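Local coordinates for probable porin (Pseudomonas aeruginosa, PDB 4FT6), which forms a beta-barrel channel in the outer membrane and, as an OprD-family porin, probably lets small solutes pass across the outer membrane, at residues L363-R368 with L385-S390; L19-F24 with E39-G44; K106-E111 with S143-G148. All coordinates share one frame; numbering follows the deposited sequence.

In the fold
Contacts 1 and 2 lie in the antiparallel barrel wall, contact 3 where its strands give way to a turn and a loop. Contacts 1 and 2 are neighbours, their centres about 10 Å apart: strand 380-392 of contact 1 pairs with strand 14-28 of contact 2, and the same detergent molecule touches both. Contact 1 is a surface contact with leucines on the detergent side, whereas contact 2 is partly buried and puts an amide-indole network and a tyrosine-glutamate pair there. Both carry charged side chains on the other face. Contact 3, its centre about 36 Å from that of contact 1, is an exposed meeting where hydroxyls and one carboxylate largely replace regular strand pairing.

Contact 1: L363-R368 with L385-S390; sequences LGLRWR and LILSYS. With C8E ((hydroxyethyloxy)tri(ethyloxy)octane), chain C.
Tyr389 turns the edge of its ring to Leu363, whose backbone N lies in the ring plane, 3.7 Å from Tyr389 CD1. The leucine side chain crosses the tyrosine at about a right angle and sets Leu363 CD1 4.0 Å from Tyr389 CB. Toward the other end, two guanidinium groups share a face of the wall with Ile386. Arg368 CG sits in plane at the edge of the Arg366 guanidinium, while Arg366 NH2 lies over one face of the Arg368 guanidinium, offset toward its rim. Asp350 forms a salt bridge with Arg366 NE and a long, weak ion pair with Arg368 NE, which probably eases repulsion between the cations. Ile386 CD1 packs 3.8 Å from Arg368 CD. The two segments form part of an antiparallel hairpin, strands 364-374 and 380-392, in the porin barrel. Gly364 with Ser388 and Arg366 with Ile386 are hydrogen-bonded pairs, two backbone bonds each. Leu365-Leu387 and Trp367-Leu385 are non-hydrogen-bonded pairs whose side chains occupy the opposite face, where bound detergent is consistent with the lipid side. With CG anti to its backbone N (chi1 170°), Leu365 carries CD1 to 3.8 Å from Leu385 CD1, and its CB lies 3.9 Å from Leu387 CD2. The ether segment of the detergent comes within 3.6 Å, measured from its O12 to Leu385 CB. Trp367 NE1 is hydrogen-bonded to Asn383 OD1.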
loop_
_atom_site.group_PDB
_atom_site.type_symbol
_atom_site.label_atom_id
_atom_site.label_comp_id
_atom_site.label_asym_id
_atom_site.label_seq_id
_atom_site.Cartn_x
_atom_site.Cartn_y
_atom_site.Cartn_z
ATOM N N LEU A 363 -15.703 9.348 -13.505
ATOM C CA LEU A 363 -16.387 8.357 -12.676
ATOM C C LEU A 363 -15.804 6.967 -12.983
ATOM O O LEU A 363 -15.629 6.597 -14.146
ATOM C CB LEU A 363 -17.890 8.348 -12.957
ATOM C CG LEU A 363 -18.661 7.316 -12.125
ATOM C CD1 LEU A 363 -18.654 7.718 -10.654
ATOM C CD2 LEU A 363 -20.078 7.149 -12.662
ATOM N N GLY A 364 -15.500 6.195 -11.950
ATOM C CA GLY A 364 -14.818 4.940 -12.167
ATOM C C GLY A 364 -15.479 3.753 -11.494
ATOM O O GLY A 364 -15.900 3.835 -10.332
ATOM N N LEU A 365 -15.562 2.644 -12.226
ATOM C CA LEU A 365 -16.055 1.402 -11.663
ATOM C C LEU A 365 -15.021 0.317 -11.879
ATOM O O LEU A 365 -14.519 0.131 -12.992
ATOM C CB LEU A 365 -17.371 0.990 -12.321
ATOM C CG LEU A 365 -17.770 -0.430 -11.916
ATOM C CD1 LEU A 365 -18.030 -0.468 -10.406
ATOM C CD2 LEU A 365 -18.967 -0.946 -12.706
ATOM N N ARG A 366 -14.718 -0.418 -10.820
ATOM C CA ARG A 366 -13.669 -1.420 -10.876
ATOM C C ARG A 366 -14.057 -2.661 -10.085
ATOM O O ARG A 366 -14.587 -2.571 -8.974
ATOM C CB ARG A 366 -12.374 -0.811 -10.335
ATOM C CG ARG A 366 -11.310 -1.791 -9.897
ATOM C CD ARG A 366 -10.060 -1.013 -9.553
ATOM N NE ARG A 366 -9.042 -1.837 -8.906
ATOM C CZ ARG A 366 -7.799 -1.435 -8.673
ATOM N NH1 ARG A 366 -7.419 -0.221 -9.046
ATOM N NH2 ARG A 366 -6.938 -2.245 -8.077
ATOM N N TRP A 367 -13.795 -3.826 -10.661
ATOM C CA TRP A 367 -14.136 -5.076 -10.003
ATOM C C TRP A 367 -12.862 -5.885 -9.759
ATOM O O TRP A 367 -12.047 -6.072 -10.670
ATOM C CB TRP A 367 -15.150 -5.839 -10.857
ATOM C CG TRP A 367 -15.348 -7.275 -10.489
ATOM C CD1 TRP A 367 -15.656 -7.778 -9.254
ATOM C CD2 TRP A 367 -15.300 -8.399 -11.383
ATOM N NE1 TRP A 367 -15.784 -9.153 -9.327
ATOM C CE2 TRP A 367 -15.565 -9.555 -10.621
ATOM C CE3 TRP A 367 -15.041 -8.541 -12.748
ATOM C CZ2 TRP A 367 -15.580 -10.837 -11.185
ATOM C CZ3 TRP A 367 -15.058 -9.811 -13.307
ATOM C CH2 TRP A 367 -15.326 -10.942 -12.528
ATOM N N ARG A 368 -12.668 -6.342 -8.528
ATOM C CA ARG A 368 -11.501 -7.158 -8.221
ATOM C C ARG A 368 -11.929 -8.505 -7.668
ATOM O O ARG A 368 -12.687 -8.582 -6.688
ATOM C CB ARG A 368 -10.571 -6.443 -7.244
ATOM C CG ARG A 368 -10.234 -5.024 -7.689
ATOM C CD ARG A 368 -9.364 -4.299 -6.688
ATOM N NE ARG A 368 -8.155 -5.060 -6.391
ATOM C CZ ARG A 368 -7.239 -4.710 -5.495
ATOM N NH1 ARG A 368 -7.369 -3.591 -4.791
ATOM N NH2 ARG A 368 -6.189 -5.495 -5.307
ATOM N N LEU A 385 -16.450 -4.579 -5.391
ATOM C CA LEU A 385 -16.934 -3.624 -6.376
ATOM C C LEU A 385 -16.483 -2.262 -5.870
ATOM O O LEU A 385 -16.665 -1.944 -4.691
ATOM C CB LEU A 385 -18.460 -3.652 -6.468
ATOM C CG LEU A 385 -19.088 -4.144 -7.764
ATOM C CD1 LEU A 385 -18.122 -3.947 -8.934
ATOM C CD2 LEU A 385 -19.517 -5.597 -7.634
ATOM N N ILE A 386 -15.868 -1.466 -6.738
ATOM C CA ILE A 386 -15.372 -0.161 -6.322
ATOM C C ILE A 386 -15.816 0.937 -7.281
ATOM O O ILE A 386 -15.457 0.933 -8.464
ATOM C CB ILE A 386 -13.833 -0.145 -6.211
ATOM C CG1 ILE A 386 -13.316 -1.469 -5.646
ATOM C CG2 ILE A 386 -13.366 1.025 -5.348
ATOM C CD1 ILE A 386 -11.852 -1.630 -5.785
ATOM N N LEU A 387 -16.603 1.870 -6.749
ATOM C CA LEU A 387 -17.090 3.033 -7.486
ATOM C C LEU A 387 -16.255 4.226 -7.016
ATOM O O LEU A 387 -16.031 4.403 -5.811
ATOM C CB LEU A 387 -18.572 3.284 -7.164
ATOM C CG LEU A 387 -19.626 3.493 -8.255
ATOM C CD1 LEU A 387 -20.198 4.893 -8.187
ATOM C CD2 LEU A 387 -19.060 3.229 -9.634
ATOM N N SER A 388 -15.787 5.039 -7.959
ATOM C CA SER A 388 -14.827 6.088 -7.649
ATOM C C SER A 388 -15.141 7.352 -8.408
ATOM O O SER A 388 -15.607 7.312 -9.558
ATOM C CB SER A 388 -13.416 5.645 -8.016
ATOM O OG SER A 388 -12.825 4.963 -6.934
ATOM N N TYR A 389 -14.871 8.474 -7.749
ATOM C CA TYR A 389 -15.010 9.776 -8.357
ATOM C C TYR A 389 -14.244 10.775 -7.507
ATOM O O TYR A 389 -14.112 10.599 -6.296
ATOM C CB TYR A 389 -16.479 10.170 -8.438
ATOM C CG TYR A 389 -16.709 11.444 -9.200
ATOM C CD1 TYR A 389 -16.627 11.468 -10.579
ATOM C CD2 TYR A 389 -17.019 12.625 -8.542
ATOM C CE1 TYR A 389 -16.846 12.633 -11.289
ATOM C CE2 TYR A 389 -17.239 13.796 -9.243
ATOM C CZ TYR A 389 -17.153 13.794 -10.614
ATOM O OH TYR A 389 -17.374 14.950 -11.326
ATOM N N SER A 390 -13.727 11.818 -8.137
ATOM C CA SER A 390 -12.970 12.811 -7.403
ATOM C C SER A 390 -13.525 14.189 -7.726
ATOM O O SER A 390 -13.526 14.612 -8.881
ATOM C CB SER A 390 -11.489 12.715 -7.758
ATOM O OG SER A 390 -10.702 13.345 -6.768
HETATM C C3 C8E C . -27.091 -6.119 0.415
HETATM C C4 C8E C . -27.046 -4.821 -0.381
HETATM C C5 C8E C . -25.616 -4.486 -0.789
HETATM C C6 C8E C . -25.513 -4.239 -2.290
HETATM C C7 C8E C . -24.289 -3.408 -2.664
HETATM C C8 C8E C . -24.087 -3.385 -4.176
HETATM O O9 C8E C . -23.645 -2.112 -4.607
HETATM C C10 C8E C . -22.248 -2.045 -4.809
HETATM C C11 C8E C . -21.901 -0.840 -5.680
HETATM O O12 C8E C . -20.505 -0.734 -5.866
HETATM C C13 C8E C . -20.167 -0.552 -7.222
#

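Contact 2: L19-F24 with E39-G44. With C8E ((hydroxyethyloxy)tri(ethyloxy)octane), chain C.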
loop_
_atom_site.group_PDB
_atom_site.type_symbol
_atom_site.label_atom_id
_atom_site.label_comp_id
_atom_site.label_asym_id
_atom_site.label_seq_id
_atom_site.Cartn_x
_atom_site.Cartn_y
_atom_site.Cartn_z
ATOM N N LEU A 19 -14.443 10.354 -3.465
ATOM C CA LEU A 19 -15.600 9.534 -3.145
ATOM C C LEU A 19 -15.296 8.089 -3.514
ATOM O O LEU A 19 -14.869 7.798 -4.637
ATOM C CB LEU A 19 -16.832 10.029 -3.902
ATOM C CG LEU A 19 -17.317 11.446 -3.575
ATOM C CD1 LEU A 19 -18.141 12.008 -4.726
ATOM C CD2 LEU A 19 -18.138 11.428 -2.300
ATOM N N ARG A 20 -15.497 7.188 -2.559
ATOM C CA ARG A 20 -15.300 5.769 -2.806
ATOM C C ARG A 20 -16.474 4.967 -2.251
ATOM O O ARG A 20 -16.669 4.907 -1.032
ATOM C CB ARG A 20 -13.976 5.288 -2.188
ATOM C CG ARG A 20 -13.722 3.779 -2.287
ATOM C CD ARG A 20 -12.366 3.421 -1.692
ATOM N NE ARG A 20 -11.264 4.099 -2.385
ATOM C CZ ARG A 20 -10.009 4.164 -1.942
ATOM N NH1 ARG A 20 -9.679 3.600 -0.785
ATOM N NH2 ARG A 20 -9.080 4.798 -2.659
ATOM N N ASN A 21 -17.255 4.367 -3.152
ATOM C CA ASN A 21 -18.301 3.431 -2.761
ATOM C C ASN A 21 -17.756 2.021 -2.902
ATOM O O ASN A 21 -17.300 1.638 -3.982
ATOM C CB ASN A 21 -19.539 3.585 -3.641
ATOM C CG ASN A 21 -20.733 2.841 -3.086
ATOM O OD1 ASN A 21 -20.935 1.653 -3.375
ATOM N ND2 ASN A 21 -21.528 3.528 -2.268
ATOM N N LEU A 22 -17.790 1.246 -1.822
ATOM C CA LEU A 22 -17.093 -0.037 -1.816
ATOM C C LEU A 22 -17.971 -1.173 -1.322
ATOM O O LEU A 22 -18.545 -1.095 -0.228
ATOM C CB LEU A 22 -15.842 0.056 -0.941
ATOM C CG LEU A 22 -14.896 -1.140 -0.925
ATOM C CD1 LEU A 22 -14.668 -1.597 -2.340
ATOM C CD2 LEU A 22 -13.573 -0.730 -0.286
ATOM N N TYR A 23 -18.074 -2.222 -2.137
ATOM C CA TYR A 23 -18.706 -3.462 -1.715
ATOM C C TYR A 23 -17.597 -4.505 -1.602
ATOM O O TYR A 23 -16.858 -4.737 -2.560
ATOM C CB TYR A 23 -19.780 -3.913 -2.716
ATOM C CG TYR A 23 -20.272 -5.320 -2.445
ATOM C CD1 TYR A 23 -21.251 -5.562 -1.497
ATOM C CD2 TYR A 23 -19.738 -6.404 -3.116
ATOM C CE1 TYR A 23 -21.691 -6.848 -1.236
ATOM C CE2 TYR A 23 -20.172 -7.697 -2.856
ATOM C CZ TYR A 23 -21.145 -7.909 -1.919
ATOM O OH TYR A 23 -21.574 -9.187 -1.660
ATOM N N PHE A 24 -17.488 -5.139 -0.441
ATOM C CA PHE A 24 -16.414 -6.091 -0.178
ATOM C C PHE A 24 -17.021 -7.398 0.294
ATOM O O PHE A 24 -17.870 -7.401 1.182
ATOM C CB PHE A 24 -15.504 -5.537 0.914
ATOM C CG PHE A 24 -14.330 -6.424 1.250
ATOM C CD1 PHE A 24 -14.459 -7.482 2.141
ATOM C CD2 PHE A 24 -13.082 -6.170 0.706
ATOM C CE1 PHE A 24 -13.365 -8.291 2.458
ATOM C CE2 PHE A 24 -11.982 -6.970 1.021
ATOM C CZ PHE A 24 -12.124 -8.034 1.898
ATOM N N GLU A 39 -18.823 -9.688 4.539
ATOM C CA GLU A 39 -19.529 -8.996 3.464
ATOM C C GLU A 39 -20.082 -7.671 3.930
ATOM O O GLU A 39 -21.085 -7.640 4.644
ATOM C CB GLU A 39 -20.682 -9.841 2.929
ATOM C CG GLU A 39 -21.463 -9.168 1.822
ATOM C CD GLU A 39 -22.671 -9.972 1.410
ATOM O OE1 GLU A 39 -23.234 -10.679 2.277
ATOM O OE2 GLU A 39 -23.058 -9.902 0.225
ATOM N N GLU A 40 -19.443 -6.581 3.517
ATOM C CA GLU A 40 -19.900 -5.244 3.905
ATOM C C GLU A 40 -19.954 -4.277 2.728
ATOM O O GLU A 40 -19.361 -4.517 1.673
ATOM C CB GLU A 40 -19.039 -4.676 5.042
ATOM C CG GLU A 40 -19.246 -5.374 6.377
ATOM C CD GLU A 40 -18.342 -4.842 7.470
ATOM O OE1 GLU A 40 -18.856 -4.539 8.576
ATOM O OE2 GLU A 40 -17.116 -4.730 7.226
ATOM N N TRP A 41 -20.683 -3.186 2.920
ATOM C CA TRP A 41 -20.815 -2.159 1.900
ATOM C C TRP A 41 -20.776 -0.771 2.551
ATOM O O TRP A 41 -21.527 -0.504 3.492
ATOM C CB TRP A 41 -22.127 -2.351 1.170
ATOM C CG TRP A 41 -22.340 -1.385 0.076
ATOM C CD1 TRP A 41 -21.383 -0.794 -0.693
ATOM C CD2 TRP A 41 -23.602 -0.890 -0.391
ATOM N NE1 TRP A 41 -21.972 0.038 -1.615
ATOM C CE2 TRP A 41 -23.334 -0.001 -1.449
ATOM C CE3 TRP A 41 -24.931 -1.114 -0.017
ATOM C CZ2 TRP A 41 -24.350 0.669 -2.137
ATOM C CZ3 TRP A 41 -25.940 -0.452 -0.697
ATOM C CH2 TRP A 41 -25.646 0.430 -1.746
ATOM N N ALA A 42 -19.915 0.109 2.046
ATOM C CA ALA A 42 -19.639 1.378 2.711
ATOM C C ALA A 42 -19.317 2.479 1.718
ATOM O O ALA A 42 -18.873 2.217 0.597
ATOM C CB ALA A 42 -18.482 1.221 3.698
ATOM N N GLN A 43 -19.527 3.717 2.153
ATOM C CA GLN A 43 -19.207 4.882 1.347
ATOM C C GLN A 43 -18.188 5.736 2.085
ATOM O O GLN A 43 -18.405 6.112 3.244
ATOM C CB GLN A 43 -20.460 5.719 1.092
ATOM C CG GLN A 43 -20.164 7.050 0.405
ATOM C CD GLN A 43 -19.648 6.834 -1.000
ATOM O OE1 GLN A 43 -20.086 5.908 -1.688
ATOM N NE2 GLN A 43 -18.709 7.680 -1.437
ATOM N N GLY A 44 -17.085 6.054 1.415
ATOM C CA GLY A 44 -16.028 6.839 2.025
ATOM C C GLY A 44 -15.882 8.212 1.395
ATOM O O GLY A 44 -16.140 8.381 0.194
HETATM C C3 C8E C . -27.091 -6.119 0.415
HETATM C C4 C8E C . -27.046 -4.821 -0.381
HETATM C C5 C8E C . -25.616 -4.486 -0.789
HETATM C C6 C8E C . -25.513 -4.239 -2.290
HETATM C C7 C8E C . -24.289 -3.408 -2.664
HETATM C C8 C8E C . -24.087 -3.385 -4.176
HETATM O O9 C8E C . -23.645 -2.112 -4.607
HETATM C C10 C8E C . -22.248 -2.045 -4.809
HETATM C C11 C8E C . -21.901 -0.840 -5.680
HETATM O O12 C8E C . -20.505 -0.734 -5.866
HETATM C C13 C8E C . -20.167 -0.552 -7.222
#
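Trp41 donates its indole NE1 to Asn21 OD1 over 2.6 Å, in a nearly straight bond (169°). The acceptor lies in the indole plane, but the donor is tilted from the plane of the asparagine carbonyl, and the two flat groups stand 71° apart. The same amide continues the network: Asn21 ND2 donates to Gln43 OE1 at 2.8 Å, within the plane of the glutamine carbonyl. Both polar atoms of the Asn21 amide, OD1 and ND2, are thus held, which fixes its rotation. Gln43 reaches it by bending at chi2 (66°), and its NE2 makes a weak bond to Gly44 O. Further along, the hydroxyl of Tyr23 donates to Glu39 OE2 at 2.5 Å, meeting the carboxylate on its anti side and in line with the tyrosine ring plane. Asn25 also hydrogen-bonds to this hydroxyl, and Lys37 forms a salt bridge with Glu39 OE1.

A detergent molecule lies along this side. Its alkyl C7 sits over the centre of one indole face, 3.5 Å from Trp41 CD2, and its ether C10 is 3.7 Å from Tyr23 CB, consistent with a membrane-facing surface of the porin barrel. The Asn21-Gln43 and Tyr23-Trp41 pairs are non-hydrogen-bonded; backbone bonds such as Phe24 N to Glu40 O (2.9 Å) join the pairs between and beyond them. On the opposite face Arg20 forms a salt bridge with Asp128 and a hydrogen bond to Arg130 O, and Glu40 hydrogen-bonds to Ser74 and Ser81. In the wall, strand 14-28 stands between strand 37-50, its hairpin partner, and the C-terminal strand 380-392, to which Leu19, Asn21 and Tyr23 bind through their backbones, so that the first and last strands meet and close the barrel.

Contact 3: K106-E111 with S143-G148; sequences KLSNTE and SREIAG
Ser108 and Asn109 form the tip of a type II' beta turn that faces Glu145 in the loop between strands 139-143 and 149-160. The turn runs from Leu107 to Thr110 and makes a tight hairpin of strands 95-107 and 110-114 at one end of the barrel wall, with Thr110 N bonded to Leu107 O at 2.8 Å. Regular pairing with the second segment is confined to Thr110 and Ser143, an antiparallel non-hydrogen-bonded pair with CA atoms 4.3 Å apart. Beyond it the backbone of 143-148 leaves the sheet, and a weak bond of 3.5 Å from Arg144 N to Asn109 O is the remaining main-chain link.

The side chain of Glu145 takes over from there. Bent at chi2 (-67°), it folds its carboxylate back against the turn. Glu145 OE1 accepts the hydroxyl of Ser108 through its syn lone pair, Ser108 OG to Glu145 OE1 being 2.8 Å. Glu145 OE2 is gripped twice: Asn109 N approaches on the syn side, 2.9 Å away and somewhat out of the carboxylate plane, while Thr110 OG1 donates to the anti lone pair at 2.7 Å. Three donors around one carboxylate would probably stabilise its negative charge. Thr110 OG1, set beside its own backbone N (chi1 -65°), in turn accepts from Ser143 OG, so the two hydroxyls relay a bond toward Glu145, though the exact length of the Ser143-Thr110 link is doubtful at this resolution. The Asn109 amide lies obliquely across the glutamate, its plane 27° from that of the carboxylate. Next to the paired hydroxyls, the methyl CG2 of Thr110 packs 3.8 Å from Ser143 CB.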
loop_
_atom_site.group_PDB
_atom_site.type_symbol
_atom_site.label_atom_id
_atom_site.label_comp_id
_atom_site.label_asym_id
_atom_site.label_seq_id
_atom_site.Cartn_x
_atom_site.Cartn_y
_atom_site.Cartn_z
ATOM N N LYS A 106 9.082 24.875 3.108
ATOM C CA LYS A 106 9.871 24.612 1.908
ATOM C C LYS A 106 11.021 25.592 1.811
ATOM O O LYS A 106 10.829 26.810 1.840
ATOM C CB LYS A 106 9.018 24.677 0.637
ATOM C CG LYS A 106 9.827 24.455 -0.652
ATOM C CD LYS A 106 8.929 24.202 -1.867
ATOM N N LEU A 107 12.228 25.060 1.715
ATOM C CA LEU A 107 13.395 25.902 1.524
ATOM C C LEU A 107 14.085 25.419 0.256
ATOM O O LEU A 107 14.496 24.255 0.175
ATOM C CB LEU A 107 14.325 25.812 2.734
ATOM C CG LEU A 107 15.644 26.575 2.632
ATOM C CD1 LEU A 107 15.367 28.042 2.393
ATOM C CD2 LEU A 107 16.474 26.380 3.892
ATOM N N SER A 108 14.174 26.298 -0.741
ATOM C CA SER A 108 14.709 25.924 -2.052
ATOM C C SER A 108 13.984 24.708 -2.652
ATOM O O SER A 108 12.816 24.811 -3.035
ATOM C CB SER A 108 16.215 25.673 -1.954
ATOM O OG SER A 108 16.681 24.936 -3.065
ATOM N N ASN A 109 14.686 23.572 -2.723
ATOM C CA ASN A 109 14.143 22.313 -3.252
ATOM C C ASN A 109 13.936 21.262 -2.167
ATOM O O ASN A 109 13.773 20.071 -2.452
ATOM C CB ASN A 109 15.080 21.717 -4.307
ATOM C CG ASN A 109 15.087 22.499 -5.599
ATOM O OD1 ASN A 109 14.070 23.064 -6.007
ATOM N ND2 ASN A 109 16.240 22.532 -6.258
ATOM N N THR A 110 13.966 21.702 -0.919
ATOM C CA THR A 110 13.834 20.794 0.205
ATOM C C THR A 110 12.523 21.100 0.927
ATOM O O THR A 110 12.181 22.261 1.158
ATOM C CB THR A 110 15.027 20.943 1.154
ATOM O OG1 THR A 110 16.221 20.519 0.478
ATOM C CG2 THR A 110 14.821 20.124 2.427
ATOM N N GLU A 111 11.786 20.062 1.285
ATOM C CA GLU A 111 10.431 20.255 1.760
ATOM C C GLU A 111 10.172 19.434 3.016
ATOM O O GLU A 111 10.558 18.265 3.098
ATOM C CB GLU A 111 9.455 19.869 0.658
ATOM C CG GLU A 111 8.026 20.262 0.918
ATOM C CD GLU A 111 7.099 19.858 -0.220
ATOM O OE1 GLU A 111 7.561 19.154 -1.153
ATOM O OE2 GLU A 111 5.906 20.240 -0.181
ATOM N N SER A 143 14.290 15.818 0.085
ATOM C CA SER A 143 15.226 16.791 -0.460
ATOM C C SER A 143 15.837 16.352 -1.773
ATOM O O SER A 143 16.299 15.211 -1.915
ATOM C CB SER A 143 16.323 17.138 0.546
ATOM O OG SER A 143 17.087 18.217 0.043
ATOM N N ARG A 144 15.817 17.268 -2.734
ATOM C CA ARG A 144 16.353 17.014 -4.060
ATOM C C ARG A 144 17.089 18.249 -4.559
ATOM O O ARG A 144 16.700 18.889 -5.536
ATOM C CB ARG A 144 15.241 16.580 -5.018
ATOM C CG ARG A 144 14.019 17.461 -5.010
ATOM C CD ARG A 144 12.915 16.825 -5.835
ATOM N NE ARG A 144 12.282 15.697 -5.152
ATOM C CZ ARG A 144 11.018 15.333 -5.342
ATOM N NH1 ARG A 144 10.263 16.007 -6.197
ATOM N NH2 ARG A 144 10.507 14.301 -4.679
ATOM N N GLU A 145 18.159 18.591 -3.856
ATOM C CA GLU A 145 18.974 19.726 -4.247
ATOM C C GLU A 145 19.886 19.366 -5.420
ATOM O O GLU A 145 20.266 20.231 -6.210
ATOM C CB GLU A 145 19.774 20.232 -3.048
ATOM C CG GLU A 145 18.887 20.687 -1.879
ATOM C CD GLU A 145 18.058 21.926 -2.202
ATOM O OE1 GLU A 145 18.517 22.766 -3.006
ATOM O OE2 GLU A 145 16.949 22.067 -1.648
ATOM N N ILE A 146 20.214 18.083 -5.542
ATOM C CA ILE A 146 21.049 17.602 -6.642
ATOM C C ILE A 146 20.201 16.966 -7.740
ATOM O O ILE A 146 19.249 16.223 -7.461
ATOM C CB ILE A 146 22.037 16.544 -6.164
ATOM C CG1 ILE A 146 22.554 16.912 -4.772
ATOM C CG2 ILE A 146 23.163 16.380 -7.160
ATOM C CD1 ILE A 146 23.434 18.114 -4.762
ATOM N N ALA A 147 20.551 17.251 -8.989
ATOM C CA ALA A 147 19.859 16.639 -10.118
ATOM C C ALA A 147 20.071 15.116 -10.114
ATOM O O ALA A 147 21.208 14.639 -10.050
ATOM C CB ALA A 147 20.339 17.245 -11.418
ATOM N N GLY A 148 18.978 14.357 -10.168
ATOM C CA GLY A 148 19.057 12.902 -10.166
ATOM C C GLY A 148 18.884 12.298 -8.783
ATOM O O GLY A 148 18.505 11.128 -8.647
#